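Local coordinates for protein putative trimethylamine methyltransferase (Rhizobium meliloti, PDB 4YYC) that probably acts as a methyltransferase related to trimethylamine methyltransferases, and is known here as a complex with an unidentified ligand, at residues 42-47 and 133-138; 138-143 and 389-394; 167-172 and 203-208. One frame throughout, in Å; residues are numbered along the deposited sequence. Where two conformers were deposited one is given.

Contact 1 (42-47 and 133-138)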
ATOM      1  N   PRO A  42      13.088 -12.687  13.888  1.00 21.98           N
ATOM      2  CA  PRO A  42      14.197 -11.745  13.802  1.00 21.29           C
ATOM      3  C   PRO A  42      13.946 -10.706  12.727  1.00 20.36           C
ATOM      4  O   PRO A  42      12.949 -10.773  11.992  1.00 19.74           O
ATOM      5  CB  PRO A  42      15.373 -12.625  13.416  1.00 22.76           C
ATOM      6  CG  PRO A  42      14.744 -13.680  12.647  1.00 23.11           C
ATOM      7  CD  PRO A  42      13.403 -13.964  13.261  1.00 23.10           C
ATOM      8  N   TYR A  43      14.808  -9.711  12.688  1.00 19.25           N
ATOM      9  CA  TYR A  43      14.730  -8.643  11.711  1.00 18.45           C
ATOM     10  C   TYR A  43      14.535  -9.181  10.295  1.00 17.91           C
ATOM     11  O   TYR A  43      15.036 -10.236   9.946  1.00 18.68           O
ATOM     12  CB  TYR A  43      15.953  -7.722  11.790  1.00 18.51           C
ATOM     13  CG  TYR A  43      17.249  -8.322  11.381  1.00 19.47           C
ATOM     14  CD1 TYR A  43      18.029  -9.031  12.284  1.00 20.37           C
ATOM     15  CD2 TYR A  43      17.704  -8.233  10.064  1.00 19.97           C
ATOM     16  CE1 TYR A  43      19.218  -9.589  11.892  1.00 21.35           C
ATOM     17  CE2 TYR A  43      18.892  -8.804   9.671  1.00 20.97           C
ATOM     18  CZ  TYR A  43      19.640  -9.475  10.593  1.00 21.68           C
ATOM     19  OH  TYR A  43      20.840 -10.057  10.223  1.00 23.89           O
ATOM     20  N   ILE A  44      13.816  -8.412   9.500  1.00 16.95           N
ATOM     21  CA  ILE A  44      13.580  -8.764   8.103  1.00 17.12           C
ATOM     22  C   ILE A  44      14.877  -8.651   7.287  1.00 17.70           C
ATOM     23  O   ILE A  44      15.589  -7.651   7.386  1.00 16.84           O
ATOM     24  CB  ILE A  44      12.543  -7.795   7.477  1.00 16.99           C
ATOM     25  CG1 ILE A  44      11.155  -8.036   8.110  1.00 17.01           C
ATOM     26  CG2 ILE A  44      12.521  -7.949   5.985  1.00 17.47           C
ATOM     27  CD1 ILE A  44      10.216  -6.909   7.896  1.00 16.83           C
ATOM     28  N   GLN A  45      15.136  -9.667   6.458  1.00 18.43           N
ATOM     29  CA  GLN A  45      16.176  -9.581   5.440  1.00 19.69           C
ATOM     30  C   GLN A  45      15.437  -9.574   4.111  1.00 19.37           C
ATOM     31  O   GLN A  45      14.927 -10.609   3.686  1.00 19.91           O
ATOM     32  CB  GLN A  45      17.135 -10.765   5.499  1.00 21.66           C
ATOM     33  CG  GLN A  45      17.955 -10.724   6.745  1.00 23.69           C
ATOM     34  CD  GLN A  45      18.920 -11.871   6.856  1.00 26.30           C
ATOM     35  OE1 GLN A  45      19.600 -12.238   5.878  1.00 29.79           O
ATOM     36  NE2 GLN A  45      19.035 -12.427   8.053  1.00 27.98           N
ATOM     37  N   ARG A  46      15.373  -8.416   3.461  1.00 18.96           N
ATOM     38  CA  ARG A  46      14.615  -8.288   2.213  1.00 19.16           C
ATOM     39  C   ARG A  46      15.232  -9.032   1.064  1.00 20.63           C
ATOM     40  O   ARG A  46      16.437  -8.898   0.834  1.00 20.62           O
ATOM     41  CB  ARG A  46      14.447  -6.801   1.809  1.00 18.71           C
ATOM     42  CG  ARG A  46      13.401  -6.054   2.618  1.00 18.28           C
ATOM     43  CD  ARG A  46      13.405  -4.568   2.310  1.00 18.08           C
ATOM     44  NE  ARG A  46      14.453  -3.879   3.082  1.00 19.09           N
ATOM     45  CZ  ARG A  46      15.623  -3.428   2.618  1.00 19.17           C
ATOM     46  NH1 ARG A  46      16.441  -2.856   3.467  1.00 19.22           N
ATOM     47  NH2 ARG A  46      15.983  -3.533   1.340  1.00 19.96           N
ATOM     48  N   ARG A  47      14.418  -9.857   0.393  1.00 21.18           N
ATOM     49  CA  ARG A  47      14.826 -10.570  -0.821  0.50 22.85           C
ATOM     50  C   ARG A  47      14.242  -9.865  -2.032  1.00 22.67           C
ATOM     51  O   ARG A  47      14.625 -10.152  -3.162  1.00 24.78           O
ATOM     52  CB  ARG A  47      14.354 -12.024  -0.796  0.50 24.50           C
ATOM     53  CG  ARG A  47      14.740 -12.829   0.434  0.50 25.90           C
ATOM     54  CD  ARG A  47      16.221 -12.805   0.696  0.50 27.82           C
ATOM     55  NE  ARG A  47      16.563 -13.715   1.782  0.50 30.16           N
ATOM     56  CZ  ARG A  47      17.602 -13.548   2.588  0.50 30.91           C
ATOM     57  NH1 ARG A  47      17.828 -14.421   3.551  0.50 32.24           N
ATOM     58  NH2 ARG A  47      18.404 -12.505   2.430  0.50 31.64           N
ATOM     59  N   LYS A 133      20.201  -4.744   3.384  1.00 18.39           N
ATOM     60  CA  LYS A 133      18.899  -5.365   3.060  1.00 18.77           C
ATOM     61  C   LYS A 133      17.978  -5.581   4.244  1.00 17.66           C
ATOM     62  O   LYS A 133      16.903  -6.102   4.085  1.00 17.49           O
ATOM     63  CB  LYS A 133      19.111  -6.706   2.301  1.00 20.87           C
ATOM     64  CG  LYS A 133      19.859  -6.576   0.980  1.00 23.33           C
ATOM     65  CD  LYS A 133      19.076  -5.751  -0.018  1.00 25.70           C
ATOM     66  CE  LYS A 133      19.788  -5.710  -1.346  1.00 28.47           C
ATOM     67  NZ  LYS A 133      18.895  -5.319  -2.449  1.00 30.17           N
ATOM     68  N   ALA A 134      18.363  -5.128   5.424  1.00 16.52           N
ATOM     69  CA  ALA A 134      17.596  -5.399   6.623  1.00 15.85           C
ATOM     70  C   ALA A 134      16.496  -4.366   6.827  1.00 15.09           C
ATOM     71  O   ALA A 134      16.629  -3.213   6.381  1.00 14.86           O
ATOM     72  CB  ALA A 134      18.522  -5.423   7.830  1.00 15.98           C
ATOM     73  N   THR A 135      15.433  -4.794   7.492  1.00 14.67           N
ATOM     74  CA  THR A 135      14.347  -3.886   7.920  1.00 14.33           C
ATOM     75  C   THR A 135      13.992  -4.233   9.349  1.00 14.54           C
ATOM     76  O   THR A 135      13.763  -5.394   9.682  1.00 14.71           O
ATOM     77  CB  THR A 135      13.120  -3.984   6.986  1.00 14.48           C
ATOM     78  OG1 THR A 135      13.465  -3.470   5.701  1.00 14.80           O
ATOM     79  CG2 THR A 135      11.932  -3.176   7.521  1.00 14.35           C
ATOM     80  N   VAL A 136      13.972  -3.187  10.202  1.00 14.04           N
ATOM     81  CA  VAL A 136      13.726  -3.329  11.624  1.00 14.01           C
ATOM     82  C   VAL A 136      12.556  -2.410  11.995  1.00 13.86           C
ATOM     83  O   VAL A 136      12.639  -1.197  11.848  1.00 14.29           O
ATOM     84  CB  VAL A 136      14.992  -2.895  12.402  1.00 14.08           C
ATOM     85  CG1 VAL A 136      14.765  -2.901  13.895  1.00 14.20           C
ATOM     86  CG2 VAL A 136      16.165  -3.803  12.038  1.00 14.68           C
ATOM     87  N   PHE A 137      11.503  -2.996  12.564  1.00 13.88           N
ATOM     88  CA  PHE A 137      10.312  -2.269  12.977  1.00 13.73           C
ATOM     89  C   PHE A 137      10.404  -1.904  14.457  1.00 14.10           C
ATOM     90  O   PHE A 137      10.708  -2.761  15.310  1.00 14.59           O
ATOM     91  CB  PHE A 137       9.064  -3.097  12.782  1.00 13.98           C
ATOM     92  CG  PHE A 137       8.732  -3.388  11.348  1.00 13.89           C
ATOM     93  CD1 PHE A 137       8.827  -2.422  10.384  1.00 13.95           C
ATOM     94  CD2 PHE A 137       8.248  -4.656  10.983  1.00 14.52           C
ATOM     95  CE1 PHE A 137       8.459  -2.709   9.055  1.00 14.29           C
ATOM     96  CE2 PHE A 137       7.878  -4.934   9.673  1.00 14.58           C
ATOM     97  CZ  PHE A 137       7.991  -3.968   8.712  1.00 14.45           C
ATOM     98  N   ALA A 138      10.015  -0.667  14.782  1.00 13.19           N
ATOM     99  CA  ALA A 138       9.931  -0.176  16.159  1.00 13.55           C
ATOM    100  C   ALA A 138       8.598   0.495  16.394  1.00 13.37           C
ATOM    101  O   ALA A 138       7.965   0.980  15.434  1.00 13.75           O
ATOM    102  CB  ALA A 138      11.002   0.832  16.467  1.00 13.95           C
TER
HETATM  103  O   HOH W   1      17.131  -7.399  -2.164  1.00 48.14           O
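The guanidinium of Arg46 lies with one face over the backbone of Lys133, whose carbonyl O sits 3.2 Å above the plane and over its centre, while Thr135 OG1 and Ala134 O meet its edge. The bond from Arg46 NE to Thr135 OG1 is short and straight, 2.8 Å with 165° at the hydrogen, and OG1 is in the guanidinium plane. Arg46 NH1 gives the second bond, 2.9 Å to Ala134 O, approaching from above that carbonyl's plane. A bend at chi3 (-83°) turns NE toward Thr135 OG1 instead of letting the chain run straight on. Two bonds at different nitrogens fix the rotation of the group, and Gly132 O also accepts from NH1. The two aromatic rings are met obliquely: Tyr43 CD2 lies 3.7 Å from Ala134 CB, and Ile44 CD1 reaches Phe137 CE2 at 3.5 Å.

The backbone supplies the register. Ile44 and Thr135 form an antiparallel hydrogen-bonded pair, N to O in both directions, and their side chains lie side by side, pointing the same way. Gln45 and Ala134 follow as a non-hydrogen-bonded pair, and Arg46 N donates to Lys133 O at 2.8 Å. Ala134 CA adds a CA-H...O contact of 3.1 Å to Ile44 O. At the exposed end Lys133 NZ donates to a water that makes a weak bond to Arg46 O, and it has a salt bridge with Glu50.

Thr386 and Asn387 bond to Thr135 OG1 and Ala134 O, respectively, while helix 404-420 touches Ile44 and Phe137. The whole is an antiparallel strand pair at one edge of a three-stranded mixed sheet, in which 134-137 is the central strand and 44-45 an outer one.

Contact 2 (138-143 and 389-394)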
ATOM      1  N   ALA A 138      10.015  -0.667  14.782  1.00 13.19           N
ATOM      2  CA  ALA A 138       9.931  -0.176  16.159  1.00 13.55           C
ATOM      3  C   ALA A 138       8.598   0.495  16.394  1.00 13.37           C
ATOM      4  O   ALA A 138       7.965   0.980  15.434  1.00 13.75           O
ATOM      5  CB  ALA A 138      11.002   0.832  16.467  1.00 13.95           C
ATOM      6  N   PRO A 139       8.157   0.565  17.644  1.00 13.58           N
ATOM      7  CA  PRO A 139       6.855   1.221  17.898  1.00 13.34           C
ATOM      8  C   PRO A 139       6.787   2.723  17.678  1.00 12.92           C
ATOM      9  O   PRO A 139       7.790   3.425  17.463  1.00 12.90           O
ATOM     10  CB  PRO A 139       6.564   0.887  19.371  1.00 13.86           C
ATOM     11  CG  PRO A 139       7.506  -0.233  19.729  1.00 14.40           C
ATOM     12  CD  PRO A 139       8.684  -0.097  18.837  1.00 14.09           C
ATOM     13  N   VAL A 140       5.548   3.195  17.689  1.00 12.86           N
ATOM     14  CA  VAL A 140       5.231   4.609  17.929  1.00 12.83           C
ATOM     15  C   VAL A 140       6.172   5.265  18.933  1.00 12.89           C
ATOM     16  O   VAL A 140       6.541   4.668  19.942  1.00 13.27           O
ATOM     17  CB  VAL A 140       3.765   4.763  18.334  1.00 13.04           C
ATOM     18  CG1 VAL A 140       3.462   4.003  19.624  1.00 13.21           C
ATOM     19  CG2 VAL A 140       3.335   6.232  18.393  1.00 13.42           C
ATOM     20  N   TYR A 141       6.510   6.523  18.658  1.00 12.41           N
ATOM     21  CA  TYR A 141       7.396   7.316  19.528  1.00 12.75           C
ATOM     22  C   TYR A 141       6.814   8.722  19.677  1.00 12.86           C
ATOM     23  O   TYR A 141       6.494   9.396  18.688  1.00 13.35           O
ATOM     24  CB  TYR A 141       8.759   7.368  18.838  1.00 12.96           C
ATOM     25  CG  TYR A 141       9.905   8.023  19.585  1.00 13.43           C
ATOM     26  CD1 TYR A 141       9.929   9.399  19.769  1.00 13.79           C
ATOM     27  CD2 TYR A 141      10.979   7.259  20.015  1.00 13.48           C
ATOM     28  CE1 TYR A 141      10.986  10.024  20.417  1.00 14.06           C
ATOM     29  CE2 TYR A 141      12.045   7.882  20.647  1.00 13.84           C
ATOM     30  CZ  TYR A 141      12.048   9.248  20.838  1.00 14.39           C
ATOM     31  OH  TYR A 141      13.112   9.872  21.501  1.00 15.30           O
ATOM     32  N   GLY A 142       6.687   9.170  20.917  1.00 13.20           N
ATOM     33  CA  GLY A 142       6.324  10.548  21.236  1.00 13.29           C
ATOM     34  C   GLY A 142       4.975  10.899  21.840  1.00 13.71           C
ATOM     35  O   GLY A 142       4.895  11.904  22.529  1.00 14.24           O
ATOM     36  N   PRO A 143       3.886  10.114  21.606  1.00 13.23           N
ATOM     37  CA  PRO A 143       2.596  10.681  22.027  1.00 13.65           C
ATOM     38  C   PRO A 143       2.437  10.950  23.530  1.00 14.03           C
ATOM     39  O   PRO A 143       2.747  10.117  24.364  1.00 14.43           O
ATOM     40  CB  PRO A 143       1.606   9.588  21.609  1.00 13.46           C
ATOM     41  CG  PRO A 143       2.230   9.040  20.380  1.00 13.22           C
ATOM     42  CD  PRO A 143       3.687   8.984  20.687  1.00 13.47           C
ATOM     43  N   VAL A 389      12.390   1.522  11.040  1.00 12.98           N
ATOM     44  CA  VAL A 389      11.068   2.071  10.961  1.00 12.87           C
ATOM     45  C   VAL A 389      10.587   2.432  12.352  1.00 12.83           C
ATOM     46  O   VAL A 389      10.009   1.605  13.102  1.00 12.92           O
ATOM     47  CB  VAL A 389      10.096   1.071  10.292  1.00 12.83           C
ATOM     48  CG1 VAL A 389       8.755   1.735  10.043  1.00 12.73           C
ATOM     49  CG2 VAL A 389      10.654   0.495   9.003  1.00 13.11           C
ATOM     50  N   LEU A 390      10.743   3.704  12.679  1.00 13.01           N
ATOM     51  CA  LEU A 390      10.072   4.261  13.834  1.00 13.30           C
ATOM     52  C   LEU A 390       8.598   4.384  13.527  1.00 12.71           C
ATOM     53  O   LEU A 390       8.198   4.557  12.372  1.00 12.65           O
ATOM     54  CB  LEU A 390      10.676   5.634  14.144  1.00 13.54           C
ATOM     55  CG  LEU A 390      10.402   6.180  15.557  1.00 13.94           C
ATOM     56  CD1 LEU A 390      10.897   5.223  16.614  1.00 14.18           C
ATOM     57  CD2 LEU A 390      11.066   7.565  15.632  1.00 14.08           C
ATOM     58  N   HIS A 391       7.739   4.262  14.542  1.00 12.33           N
ATOM     59  CA  HIS A 391       6.298   4.429  14.375  1.00 12.29           C
ATOM     60  C   HIS A 391       5.679   3.325  13.516  1.00 12.01           C
ATOM     61  O   HIS A 391       4.693   3.538  12.807  1.00 12.32           O
ATOM     62  CB  HIS A 391       5.850   5.763  13.810  1.00 12.25           C
ATOM     63  CG  HIS A 391       6.600   6.959  14.319  1.00 12.55           C
ATOM     64  ND1 HIS A 391       6.554   7.389  15.622  1.00 12.81           N
ATOM     65  CD2 HIS A 391       7.333   7.870  13.656  1.00 12.66           C
ATOM     66  CE1 HIS A 391       7.256   8.488  15.753  1.00 12.69           C
ATOM     67  NE2 HIS A 391       7.738   8.813  14.572  1.00 12.68           N
ATOM     68  N   ALA A 392       6.251   2.136  13.565  1.00 11.92           N
ATOM     69  CA  ALA A 392       5.677   1.038  12.775  1.00 11.88           C
ATOM     70  C   ALA A 392       4.318   0.574  13.242  1.00 12.00           C
ATOM     71  O   ALA A 392       3.552   0.021  12.446  1.00 12.36           O
ATOM     72  CB  ALA A 392       6.660  -0.132  12.756  1.00 12.02           C
ATOM     73  N   ALA A 393       3.985   0.796  14.506  1.00 12.01           N
ATOM     74  CA  ALA A 393       2.657   0.458  15.068  1.00 12.12           C
ATOM     75  C   ALA A 393       2.276   1.348  16.187  1.00 12.39           C
ATOM     76  O   ALA A 393       3.131   1.678  17.056  1.00 12.71           O
ATOM     77  CB  ALA A 393       2.588  -0.969  15.525  1.00 12.38           C
ATOM     78  N   GLY A 394       1.017   1.697  16.245  1.00 12.51           N
ATOM     79  CA  GLY A 394       0.452   2.413  17.381  1.00 12.90           C
ATOM     80  C   GLY A 394       0.123   3.887  17.223  1.00 12.81           C
ATOM     81  O   GLY A 394      -0.615   4.438  18.069  1.00 13.55           O
TER
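Tyr141 N donates to His391 ND1 over 3.2 Å, with Tyr141 N lying 19° out of the imidazole plane. The next ring atom, His391 CE1, lies 3.6 Å from Tyr141 CB. While ND1 accepts from Tyr141 N, NE2 is hydrogen-bonded to OE1 of the unknown ligand, probably a component of the crystallisation liquor. Leu390 CG, set anti to its backbone N (chi1 -162°), stands over the centre of one face of the His391 ring, and Leu390 CD1 meets Tyr141 CB at 3.8 Å.

Main-chain bonds hold this first shell in place. Ala138 N donates to Val389 O, and Ala138 O receives Ala392 N at 2.8 Å, nearly along the C=O axis. His391 N reaches Pro139 O at 3.0 Å from above the carbonyl plane, whereas Val140 N gives Ala393 O a straighter bond, 2.9 Å and 167°. Gly394 is required both by its backbone angles and by Val140, since a CB there would come within 2.9 Å of Val140 CG1.

Further out, Trp395 meets the His391 ring edge-to-face and Ser359 bonds to Ala392 O. The two loops leave adjacent parallel strands, 134-137 and 388-389, with helix 404-420 against Ala392 and Ala393, strand 401-403 beside Val140, and strand 240-245 touching Tyr141 and Leu390.

Contact 3 (167-172 and 203-208)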
ATOM      1  N   LEU A 167       3.523  -5.192  24.830  1.00 15.63           N
ATOM      2  CA  LEU A 167       2.936  -5.562  23.549  1.00 15.74           C
ATOM      3  C   LEU A 167       3.965  -5.622  22.441  1.00 15.29           C
ATOM      4  O   LEU A 167       3.893  -6.503  21.561  1.00 15.44           O
ATOM      5  CB  LEU A 167       1.833  -4.566  23.178  1.00 15.77           C
ATOM      6  CG  LEU A 167       0.586  -4.567  24.089  1.00 16.24           C
ATOM      7  CD1 LEU A 167      -0.314  -3.443  23.624  1.00 16.77           C
ATOM      8  CD2 LEU A 167      -0.179  -5.863  24.068  1.00 16.59           C
ATOM      9  N   ALA A 168       4.956  -4.734  22.499  1.00 14.76           N
ATOM     10  CA  ALA A 168       6.047  -4.769  21.539  1.00 14.59           C
ATOM     11  C   ALA A 168       6.932  -6.016  21.710  1.00 14.88           C
ATOM     12  O   ALA A 168       7.389  -6.591  20.711  1.00 15.03           O
ATOM     13  CB  ALA A 168       6.917  -3.528  21.660  1.00 14.64           C
ATOM     14  N   TYR A 169       7.145  -6.434  22.958  1.00 15.28           N
ATOM     15  CA  TYR A 169       7.883  -7.669  23.252  1.00 16.15           C
ATOM     16  C   TYR A 169       7.158  -8.877  22.654  1.00 16.47           C
ATOM     17  O   TYR A 169       7.777  -9.765  22.086  1.00 17.00           O
ATOM     18  CB  TYR A 169       8.069  -7.812  24.769  1.00 17.20           C
ATOM     19  CG  TYR A 169       8.603  -9.140  25.183  1.00 18.16           C
ATOM     20  CD1 TYR A 169       9.927  -9.464  24.971  1.00 18.79           C
ATOM     21  CD2 TYR A 169       7.754 -10.112  25.729  1.00 19.29           C
ATOM     22  CE1 TYR A 169      10.435 -10.687  25.372  1.00 20.33           C
ATOM     23  CE2 TYR A 169       8.256 -11.345  26.131  1.00 20.55           C
ATOM     24  CZ  TYR A 169       9.587 -11.620  25.940  1.00 21.14           C
ATOM     25  OH  TYR A 169      10.099 -12.833  26.304  1.00 23.40           O
HETATM   26  N   MSE A 170       5.830  -8.900  22.775  1.00 16.45           N
HETATM   27  CA  MSE A 170       5.034 -10.022  22.309  1.00 17.28           C
HETATM   28  C   MSE A 170       4.774 -10.003  20.818  1.00 16.74           C
HETATM   29  O   MSE A 170       4.658 -11.076  20.225  1.00 17.80           O
HETATM   30  CB  MSE A 170       3.724 -10.083  23.057  1.00 17.99           C
HETATM   31  CG  MSE A 170       3.958 -10.455  24.504  1.00 19.44           C
HETATM   32 SE   MSE A 170       2.289 -10.587  25.544  1.00 21.02          SE
HETATM   33  CE  MSE A 170       1.849  -8.727  25.804  1.00 21.48           C
ATOM     34  N   ALA A 171       4.636  -8.838  20.197  1.00 15.89           N
ATOM     35  CA  ALA A 171       4.296  -8.724  18.759  1.00 15.79           C
ATOM     36  C   ALA A 171       5.408  -9.429  17.947  1.00 16.14           C
ATOM     37  O   ALA A 171       6.572  -9.018  18.012  1.00 15.83           O
ATOM     38  CB  ALA A 171       4.226  -7.291  18.353  1.00 15.58           C
ATOM     39  N   PRO A 172       5.054 -10.442  17.133  1.00 16.73           N
ATOM     40  CA  PRO A 172       6.142 -11.247  16.560  1.00 17.37           C
ATOM     41  C   PRO A 172       7.020 -10.500  15.547  1.00 16.86           C
ATOM     42  O   PRO A 172       8.199 -10.827  15.418  1.00 17.48           O
ATOM     43  CB  PRO A 172       5.427 -12.397  15.851  1.00 18.31           C
ATOM     44  CG  PRO A 172       4.078 -12.420  16.395  1.00 18.98           C
ATOM     45  CD  PRO A 172       3.756 -11.123  17.062  1.00 17.49           C
ATOM     46  N   TYR A 203      10.918  -5.256  30.943  1.00 19.09           N
ATOM     47  CA  TYR A 203       9.739  -5.842  30.316  1.00 18.78           C
ATOM     48  C   TYR A 203       9.980  -6.334  28.912  1.00 17.92           C
ATOM     49  O   TYR A 203       9.076  -6.916  28.287  1.00 17.70           O
ATOM     50  CB  TYR A 203       8.576  -4.871  30.363  1.00 18.71           C
ATOM     51  CG  TYR A 203       8.181  -4.524  31.784  1.00 20.05           C
ATOM     52  CD1 TYR A 203       7.503  -5.438  32.566  1.00 20.97           C
ATOM     53  CD2 TYR A 203       8.536  -3.311  32.356  1.00 20.32           C
ATOM     54  CE1 TYR A 203       7.152  -5.125  33.876  1.00 22.49           C
ATOM     55  CE2 TYR A 203       8.213  -2.981  33.668  1.00 21.47           C
ATOM     56  CZ  TYR A 203       7.507  -3.886  34.416  1.00 22.70           C
ATOM     57  OH  TYR A 203       7.194  -3.569  35.727  1.00 24.40           O
ATOM     58  N   SER A 204      11.205  -6.169  28.416  1.00 17.52           N
ATOM     59  CA  SER A 204      11.534  -6.653  27.063  1.00 17.39           C
ATOM     60  C   SER A 204      12.992  -7.085  27.046  1.00 17.96           C
ATOM     61  O   SER A 204      13.761  -6.703  27.952  1.00 18.12           O
ATOM     62  CB  SER A 204      11.358  -5.530  26.063  1.00 16.93           C
ATOM     63  OG  SER A 204      11.446  -6.046  24.742  1.00 16.42           O
ATOM     64  N   ASP A 205      13.363  -7.839  26.028  1.00 17.99           N
ATOM     65  CA  ASP A 205      14.769  -8.123  25.745  1.00 18.76           C
ATOM     66  C   ASP A 205      15.139  -7.781  24.303  1.00 17.96           C
ATOM     67  O   ASP A 205      16.168  -8.227  23.819  1.00 18.01           O
ATOM     68  CB  ASP A 205      15.122  -9.574  26.092  1.00 20.42           C
ATOM     69  CG  ASP A 205      14.345 -10.590  25.283  1.00 21.32           C
ATOM     70  OD1 ASP A 205      13.536 -10.207  24.439  1.00 21.01           O
ATOM     71  OD2 ASP A 205      14.604 -11.812  25.500  1.00 24.14           O
ATOM     72  N   LYS A 206      14.290  -6.980  23.657  1.00 16.99           N
ATOM     73  CA  LYS A 206      14.521  -6.503  22.303  1.00 16.99           C
ATOM     74  C   LYS A 206      15.331  -5.217  22.348  1.00 17.04           C
ATOM     75  O   LYS A 206      15.342  -4.524  23.340  1.00 17.36           O
ATOM     76  CB  LYS A 206      13.195  -6.311  21.562  1.00 16.61           C
ATOM     77  CG  LYS A 206      12.463  -7.602  21.264  1.00 17.11           C
ATOM     78  CD  LYS A 206      11.096  -7.454  20.611  1.00 16.86           C
ATOM     79  CE  LYS A 206      10.445  -8.810  20.400  1.00 17.39           C
ATOM     80  NZ  LYS A 206       9.136  -8.651  19.712  1.00 17.49           N
ATOM     81  N   PRO A 207      16.010  -4.863  21.251  1.00 16.69           N
ATOM     82  CA  PRO A 207      16.853  -3.660  21.285  1.00 16.59           C
ATOM     83  C   PRO A 207      16.022  -2.387  21.484  1.00 16.17           C
ATOM     84  O   PRO A 207      14.937  -2.285  20.962  1.00 15.96           O
ATOM     85  CB  PRO A 207      17.536  -3.636  19.945  1.00 16.89           C
ATOM     86  CG  PRO A 207      17.040  -4.764  19.195  1.00 17.30           C
ATOM     87  CD  PRO A 207      16.120  -5.608  19.993  1.00 16.98           C
ATOM     88  N   PHE A 208      16.554  -1.454  22.253  1.00 15.88           N
ATOM     89  CA  PHE A 208      15.797  -0.280  22.674  1.00 15.75           C
ATOM     90  C   PHE A 208      16.529   1.007  22.344  1.00 15.66           C
ATOM     91  O   PHE A 208      17.722   0.993  21.974  1.00 16.22           O
ATOM     92  CB  PHE A 208      15.423  -0.406  24.152  1.00 16.25           C
ATOM     93  CG  PHE A 208      16.604  -0.374  25.092  1.00 16.92           C
ATOM     94  CD1 PHE A 208      17.143   0.830  25.496  1.00 17.39           C
ATOM     95  CD2 PHE A 208      17.198  -1.554  25.557  1.00 17.61           C
ATOM     96  CE1 PHE A 208      18.215   0.876  26.383  1.00 18.27           C
ATOM     97  CE2 PHE A 208      18.282  -1.513  26.410  1.00 18.31           C
ATOM     98  CZ  PHE A 208      18.800  -0.290  26.827  1.00 18.32           C
TER
HETATM   99  O   HOH W   2      12.543 -13.506  25.218  1.00 34.16           O
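Lys206 points its CB toward the C-terminal end of helix 158-170, and the side chain runs out extended beyond CG, every later torsion being close to 180°. Lys206 CD comes within 3.8 Å of Ala168 O, Lys206 CE approaches Tyr169 O at 3.3 Å, and NZ finishes among carbonyls. Lys206 NZ donates to Ala168 O at 2.9 Å, in the carbonyl plane, and to Tyr169 O at 3.0 Å from above that group's plane. Met174 O and Ser40 OG also bond to NZ, so this buried ammonium is gripped by several oxygens, and the helix end would probably stabilise its charge. A methionine in its place would probably leave the carbonyls of Ala168, Tyr169 and Met174 without their shared donor.

Beside it Asp205 OD1 lies in plane at the edge of the Tyr169 ring, 3.3 Å from CE1, and a water links Tyr169 OH to Asp205 OD2; the carboxylate also has a salt bridge with Arg126. Ser204 OG accepts from Lys206 N, an ST turn.

This loop joins helix 192-202 to strand 208-209 and passes the last turn of helix 158-170; helices 404-420 and 481-495 pack at Leu167 and at Ala171 just beyond the helix.

In the fold
All three contacts are largely buried, but the centre of contact 2 is about 6 Å from the centre of the chain, against about 12 and 14 Å for those of contacts 1 and 3. Contact 1 also reaches the surface through exposed Gln45 and Lys133. Contacts 1 and 2 share Ala138 and the sheet formed by strands 134-137 and 388-389: Val136 O and Val389 N are 2.8 Å apart, a probable hydrogen bond. Contact 3 meets contact 2 by packing, Pro139 CG lying 3.9 Å from Ala168 CB. The chemistry shifts accordingly, from strand pairing with an arginine bonded to the neighbouring strand, through loop-to-loop backbone bonds beside the ligand, to a lysine at a helix end.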